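Side-chain contacts in TetR family transcriptional regulator (Streptomyces coelicolor, PDB 6SRN), which probably binds DNA as a dimeric transcriptional regulator of the TetR family and holds a furan-carboxylic acid signalling molecule in its ligand pocket: residues H69-S72 against K73-A77; A79-E82 against E83-A86; G126-L129 against Q130-R133. All coordinates share one frame; numbering follows the deposited sequence.

Contact 1 (H69-S72 against K73-A77)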
# COMPACT_ATOMS: atom_id res chain seq x y z
N HIS A 69 23.80 -13.80 17.64
CA HIS A 69 23.26 -12.45 17.44
C HIS A 69 21.74 -12.42 17.32
O HIS A 69 21.08 -11.51 17.87
CB HIS A 69 23.85 -11.89 16.18
CG HIS A 69 25.34 -11.71 16.23
ND1 HIS A 69 25.92 -10.55 16.71
CD2 HIS A 69 26.36 -12.50 15.81
CE1 HIS A 69 27.24 -10.66 16.62
NE2 HIS A 69 27.53 -11.81 16.06
N PHE A 70 21.18 -13.42 16.60
CA PHE A 70 19.74 -13.49 16.33
C PHE A 70 19.29 -14.93 16.50
O PHE A 70 19.51 -15.76 15.63
CB PHE A 70 19.42 -13.05 14.87
CG PHE A 70 20.00 -11.73 14.50
CD1 PHE A 70 19.34 -10.57 14.87
CD2 PHE A 70 21.19 -11.66 13.79
CE1 PHE A 70 19.87 -9.34 14.53
CE2 PHE A 70 21.73 -10.42 13.47
CZ PHE A 70 21.07 -9.27 13.86
N PRO A 71 18.64 -15.23 17.64
CA PRO A 71 18.40 -16.64 17.96
C PRO A 71 17.42 -17.40 17.07
O PRO A 71 17.34 -18.62 17.17
CB PRO A 71 17.88 -16.60 19.41
CG PRO A 71 17.53 -15.20 19.69
CD PRO A 71 18.32 -14.32 18.76
N SER A 72 16.68 -16.73 16.21
CA SER A 72 15.79 -17.38 15.29
C SER A 72 15.61 -16.53 14.06
O SER A 72 15.89 -15.33 14.05
CB SER A 72 14.43 -17.58 15.94
OG SER A 72 13.91 -16.26 16.26
N LYS A 73 15.06 -17.14 13.03
CA LYS A 73 14.68 -16.41 11.84
C LYS A 73 13.69 -15.29 12.14
O LYS A 73 13.76 -14.20 11.59
CB LYS A 73 14.12 -17.39 10.84
CG LYS A 73 13.85 -16.84 9.50
CD LYS A 73 13.23 -18.00 8.72
CE LYS A 73 12.60 -17.55 7.48
NZ LYS A 73 12.09 -18.72 6.73
N GLU A 74 12.80 -15.53 13.11
CA GLU A 74 11.85 -14.53 13.52
C GLU A 74 12.51 -13.28 14.08
O GLU A 74 12.18 -12.17 13.70
CB GLU A 74 10.92 -15.12 14.59
CG GLU A 74 9.97 -16.20 14.11
CD GLU A 74 10.49 -17.68 14.11
OE1 GLU A 74 11.70 -17.95 14.06
OE2 GLU A 74 9.63 -18.59 14.10
N SER A 75 13.46 -13.48 15.00
CA SER A 75 14.16 -12.36 15.63
C SER A 75 15.01 -11.64 14.59
O SER A 75 15.21 -10.44 14.67
CB SER A 75 14.98 -12.87 16.83
OG SER A 75 16.04 -13.65 16.39
N LEU A 76 15.50 -12.33 13.58
CA LEU A 76 16.25 -11.69 12.51
C LEU A 76 15.35 -10.79 11.67
O LEU A 76 15.67 -9.64 11.43
CB LEU A 76 16.92 -12.81 11.67
CG LEU A 76 17.82 -12.38 10.52
CD1 LEU A 76 19.01 -11.53 10.94
CD2 LEU A 76 18.30 -13.64 9.78
N ALA A 77 14.16 -11.30 11.34
CA ALA A 77 13.17 -10.50 10.64
C ALA A 77 12.74 -9.25 11.45
O ALA A 77 12.63 -8.16 10.93
CB ALA A 77 11.99 -11.36 10.22

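Contact 2 (A79-E82 against E83-A86). With LUB (4-(Hydroxymethyl)-2-propylfuran-3-carboxylic acid), chain B.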
# COMPACT_ATOMS: atom_id res chain seq x y z
N ALA A 79 14.56 -7.71 13.68
CA ALA A 79 15.64 -6.74 13.71
C ALA A 79 15.74 -5.92 12.40
O ALA A 79 16.03 -4.76 12.43
CB ALA A 79 16.96 -7.43 14.00
N VAL A 80 15.52 -6.58 11.27
CA VAL A 80 15.53 -5.91 9.98
C VAL A 80 14.43 -4.86 9.93
O VAL A 80 14.66 -3.71 9.59
CB VAL A 80 15.36 -6.93 8.82
CG1 VAL A 80 15.09 -6.21 7.49
CG2 VAL A 80 16.61 -7.80 8.72
N VAL A 81 13.21 -5.24 10.29
CA VAL A 81 12.11 -4.26 10.25
C VAL A 81 12.36 -3.11 11.23
O VAL A 81 12.20 -1.94 10.90
CB VAL A 81 10.75 -4.94 10.53
CG1 VAL A 81 9.65 -3.92 10.62
CG2 VAL A 81 10.45 -5.93 9.45
N GLU A 82 12.78 -3.43 12.43
CA GLU A 82 13.06 -2.37 13.42
C GLU A 82 14.13 -1.41 12.89
O GLU A 82 14.04 -0.18 13.06
CB GLU A 82 13.51 -2.94 14.77
CG GLU A 82 12.46 -3.59 15.58
CD GLU A 82 13.11 -4.11 16.86
OE1 GLU A 82 14.32 -4.48 16.91
OE2 GLU A 82 12.43 -4.07 17.84
N GLU A 83 15.16 -1.93 12.25
CA GLU A 83 16.23 -1.09 11.79
C GLU A 83 15.75 -0.15 10.70
O GLU A 83 16.17 1.00 10.64
CB GLU A 83 17.39 -1.97 11.30
CG GLU A 83 18.44 -1.24 10.52
CD GLU A 83 18.99 -0.04 11.24
OE1 GLU A 83 19.07 -0.09 12.48
OE2 GLU A 83 19.35 0.94 10.54
N HIS A 84 14.90 -0.65 9.82
CA HIS A 84 14.46 0.19 8.68
C HIS A 84 13.58 1.35 9.17
O HIS A 84 13.42 2.33 8.45
CB HIS A 84 13.86 -0.69 7.57
CG HIS A 84 12.38 -0.65 7.37
ND1 HIS A 84 11.46 -1.13 8.29
CD2 HIS A 84 11.64 -0.27 6.31
CE1 HIS A 84 10.24 -1.01 7.81
NE2 HIS A 84 10.32 -0.51 6.60
N TYR A 85 13.06 1.27 10.39
CA TYR A 85 12.41 2.42 11.06
C TYR A 85 13.34 3.26 11.92
O TYR A 85 13.27 4.52 11.89
CB TYR A 85 11.23 1.97 11.92
CG TYR A 85 10.10 1.36 11.19
CD1 TYR A 85 9.46 2.00 10.12
CD2 TYR A 85 9.61 0.12 11.59
CE1 TYR A 85 8.41 1.40 9.46
CE2 TYR A 85 8.54 -0.47 10.94
CZ TYR A 85 7.92 0.17 9.88
OH TYR A 85 6.88 -0.47 9.23
N ALA A 86 14.21 2.62 12.69
CA ALA A 86 14.96 3.31 13.73
C ALA A 86 15.99 4.25 13.19
O ALA A 86 16.45 5.15 13.91
CB ALA A 86 15.62 2.29 14.65
C2 LUB B . 6.31 3.13 4.75
C4 LUB B . 6.42 0.91 4.97
C5 LUB B . 6.70 1.20 3.70
C6 LUB B . 5.94 4.56 4.83
O11 LUB B . 5.71 3.38 7.57
C9 LUB B . 5.75 2.23 7.07
O10 LUB B . 5.45 1.19 7.75
C3 LUB B . 6.08 2.05 5.67
C12 LUB B . 6.59 -0.51 5.49
O13 LUB B . 5.38 -0.92 6.16
O1 LUB B . 6.52 2.58 3.48
C7 LUB B . 7.24 5.38 4.80
C8 LUB B . 6.98 6.86 4.94

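Contact 3 (G126-L129 against Q130-R133)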
# COMPACT_ATOMS: atom_id res chain seq x y z
N GLY A 126 12.62 -4.48 4.89
CA GLY A 126 11.64 -4.03 5.90
C GLY A 126 10.26 -3.96 5.31
O GLY A 126 9.30 -4.44 5.90
N ALA A 127 10.15 -3.37 4.13
CA ALA A 127 8.87 -3.25 3.45
C ALA A 127 8.33 -4.60 3.05
O ALA A 127 7.13 -4.92 3.25
CB ALA A 127 8.95 -2.31 2.24
N ARG A 128 9.17 -5.48 2.50
CA ARG A 128 8.67 -6.77 2.09
C ARG A 128 8.21 -7.59 3.27
O ARG A 128 7.16 -8.25 3.18
CB ARG A 128 9.72 -7.55 1.29
CG ARG A 128 9.18 -8.88 0.80
CD ARG A 128 9.98 -9.42 -0.36
NE ARG A 128 9.36 -10.67 -0.84
CZ ARG A 128 9.77 -11.33 -1.92
NH1 ARG A 128 10.80 -10.90 -2.61
NH2 ARG A 128 9.13 -12.44 -2.32
N LEU A 129 8.96 -7.59 4.37
CA LEU A 129 8.52 -8.33 5.56
C LEU A 129 7.18 -7.79 6.08
O LEU A 129 6.29 -8.59 6.43
CB LEU A 129 9.61 -8.27 6.61
CG LEU A 129 10.91 -8.98 6.23
CD1 LEU A 129 12.04 -8.59 7.16
CD2 LEU A 129 10.72 -10.48 6.23
N GLN A 130 7.02 -6.47 6.13
CA GLN A 130 5.72 -5.88 6.53
C GLN A 130 4.59 -6.19 5.53
O GLN A 130 3.40 -6.29 5.92
CB GLN A 130 5.81 -4.38 6.70
CG GLN A 130 6.69 -3.94 7.84
CD GLN A 130 6.09 -4.21 9.20
OE1 GLN A 130 5.65 -5.33 9.48
NE2 GLN A 130 6.09 -3.22 10.05
N SER A 131 4.93 -6.34 4.25
CA SER A 131 3.91 -6.68 3.24
C SER A 131 3.34 -8.04 3.51
O SER A 131 2.17 -8.31 3.18
CB SER A 131 4.50 -6.71 1.82
OG SER A 131 5.01 -8.03 1.51
N GLU A 132 4.20 -8.92 4.04
CA GLU A 132 3.95 -10.30 4.31
C GLU A 132 3.44 -10.50 5.73
O GLU A 132 3.23 -11.59 6.13
CB GLU A 132 5.22 -11.15 4.06
CG GLU A 132 5.71 -10.91 2.62
CD GLU A 132 6.83 -11.79 2.11
OE1 GLU A 132 7.44 -12.48 2.96
OE2 GLU A 132 7.09 -11.73 0.85
N ARG A 133 3.17 -9.42 6.47
CA ARG A 133 2.91 -9.59 7.91
C ARG A 133 1.76 -10.53 8.28
O ARG A 133 1.83 -11.16 9.30
CB ARG A 133 2.67 -8.26 8.64
CG ARG A 133 1.42 -7.52 8.16
CD ARG A 133 1.43 -6.06 8.54
NE ARG A 133 1.33 -5.83 9.98
CZ ARG A 133 0.22 -5.57 10.66
NH1 ARG A 133 -1.00 -5.51 10.09
NH2 ARG A 133 0.32 -5.31 11.95

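Contact 1 (H69-S72 against K73-A77)
Ser72 and Ser75 meet at the start of helix 73-86, where Ser72 is the N-cap. The amide of Ser75 donates to the cap hydroxyl, with Ser75 N and Ser72 OG 3.1 Å apart and an N-H...O angle of 166°. The serine at the third helical position answers: Ser75 OG gives its proton to Ser72 O over 2.9 Å. That carbonyl also accepts from Leu76 N at 3.1 Å, the first turn's backbone bond, so two donors hold Ser72 O. Both hydroxyls owe their positions to the same choice of torsion, since each OG stands between its own backbone N and carbonyl carbon (chi1 61° in Ser72), Ser72 OG thereby facing the amide of Ser75 and Ser75 OG turning back over the loop. The Ser75 hydroxyl also packs on the ring of Pro71, its OG 3.4 Å from Pro71 CD, while Glu74, bent at its second torsion, brings OE1 to 3.3 Å from Ser72 CB.

Two residues ahead of the cap, Phe70 lies against Leu76. One branch of the leucine, CD1, sits over a face of the phenyl ring in a CH-pi contact, 3.7 Å from the Phe70 ring centroid and 16° off the normal; the two side chains cross at about a right angle.

The turn leads out of the predicted helix-turn-helix region into helix 73-86, the helix that runs from the DNA-binding part of TetR proteins toward the ligand pocket. Phe70 also packs on Arg31 and Ile34 of helix 31-49, and Leu76 on Val55 of helix 52-59. Lys73 NZ bonds to Ala50 O in the link between those two helices, and the same lysine makes a cation-pi contact with Tyr47 of helix 31-49.

Contact 2 (A79-E82 against E83-A86)
Helix 73-86, which in TetR-family regulators connects the DNA-binding region to the ligand-binding domain, ends here in its last two turns, and His84 and Tyr85 of this end line the pocket for 4-(hydroxymethyl)-2-propylfuran-3-carboxylic acid. The main chain keeps the alpha-helical pattern, with Glu83 N, His84 N and Ala86 N donating to Ala79 O, Val80 O and Glu82 O. At Val81 O the backbone bond is weak: Tyr85 N lies 3.4 Å away from it.

The same carbonyl is held more firmly by a side chain. His84 ND1 donates to Val81 O at 2.8 Å with an almost straight N-H...O angle of 171°, reaching a lone pair in the carbonyl plane while the oxygen lies in the plane of the imidazole. ND1 therefore carries a proton, and the bond fixes the rotation of the ring. The histidine pays with an unusual first torsion of 108°, away from the staggered positions, which folds the ring back along its own helix. Its other nitrogen side turns to the ligand, His84 NE2 lying 3.9 Å from the hydroxymethyl carbon C12.

Val81 and Tyr85 run side by side, one turn apart, Val81 CG1 touching Tyr85 CE2 at 3.6 Å. Around this pair, Val81 rests on Leu129 and Gln130 of helix 121-131, and Tyr85 on Trp147 of helix 145-161. His84 CE1 lies over one face of the tyrosine ring, toward its rim.

Tyr85 presents its phenol to the ligand's carboxylate, where the hydroxyl also meets Gln130 NE2 and the ligand is held further by Tyr144 N. Tyr85 OH donates to O10 of the ligand in a short hydrogen bond of 2.6 Å.

Contact 3 (G126-L129 against Q130-R133)
Arg128 and Glu132, one turn apart at the end of helix 121-131, form a salt bridge in which Arg128 NE points at Glu132 OE2 over 3.0 Å with an N-H...O angle of 176°. The oxygen lies in the guanidinium plane, at its edge, yet is itself approached from above the carboxylate, the two planes standing 86° apart. An extended arginine chain, CG anti to the backbone N (chi1 -177°), carries NE to that oxygen. The far ends have other partners: Arg128 NH1 binds Ala43 O, and Glu132 OE1 accepts from Tyr47 N.

Arg128 O takes two bonds, one from the side chain of Ser131, whose OG is 2.7 Å away, and one from the backbone of Glu132, whose N is at 3.2 Å. Gln130 CG packs on Gly126 O at 3.3 Å, and its NE2 turns to Pro141 O. Leu129 packs on Ala77 and Val80 of helix 73-86 and on Phe42 of helix 31-49, while Arg133 NH1 reaches Asn190 O of the second subunit.

A single N-H joins the two charges, leaving each group a second bond to helix 31-49; the pair thus ties this helix end to the DNA-binding region.

Contact 1 caps the start of helix 73-86 and contact 2 forms its last two turns; their centres are 13 Å apart, and they meet where Phe70 CE1 lies 3.5 Å from Ala79 CB. Contact 3 packs beside both. Leu129 CD1 comes within 3.8 Å of Ala77 O in contact 1, and His84 NE2 of contact 2 within 3.7 Å of Gly126 C. The polar join between contacts 2 and 3 is at the pocket, where Gln130 NE2 lies 3.0 Å from Tyr85 OH, a probable hydrogen bond. Ligand carboxylate, tyrosine and glutamine thus form a chain that joins helices 73-86 and 121-131 at the ligand.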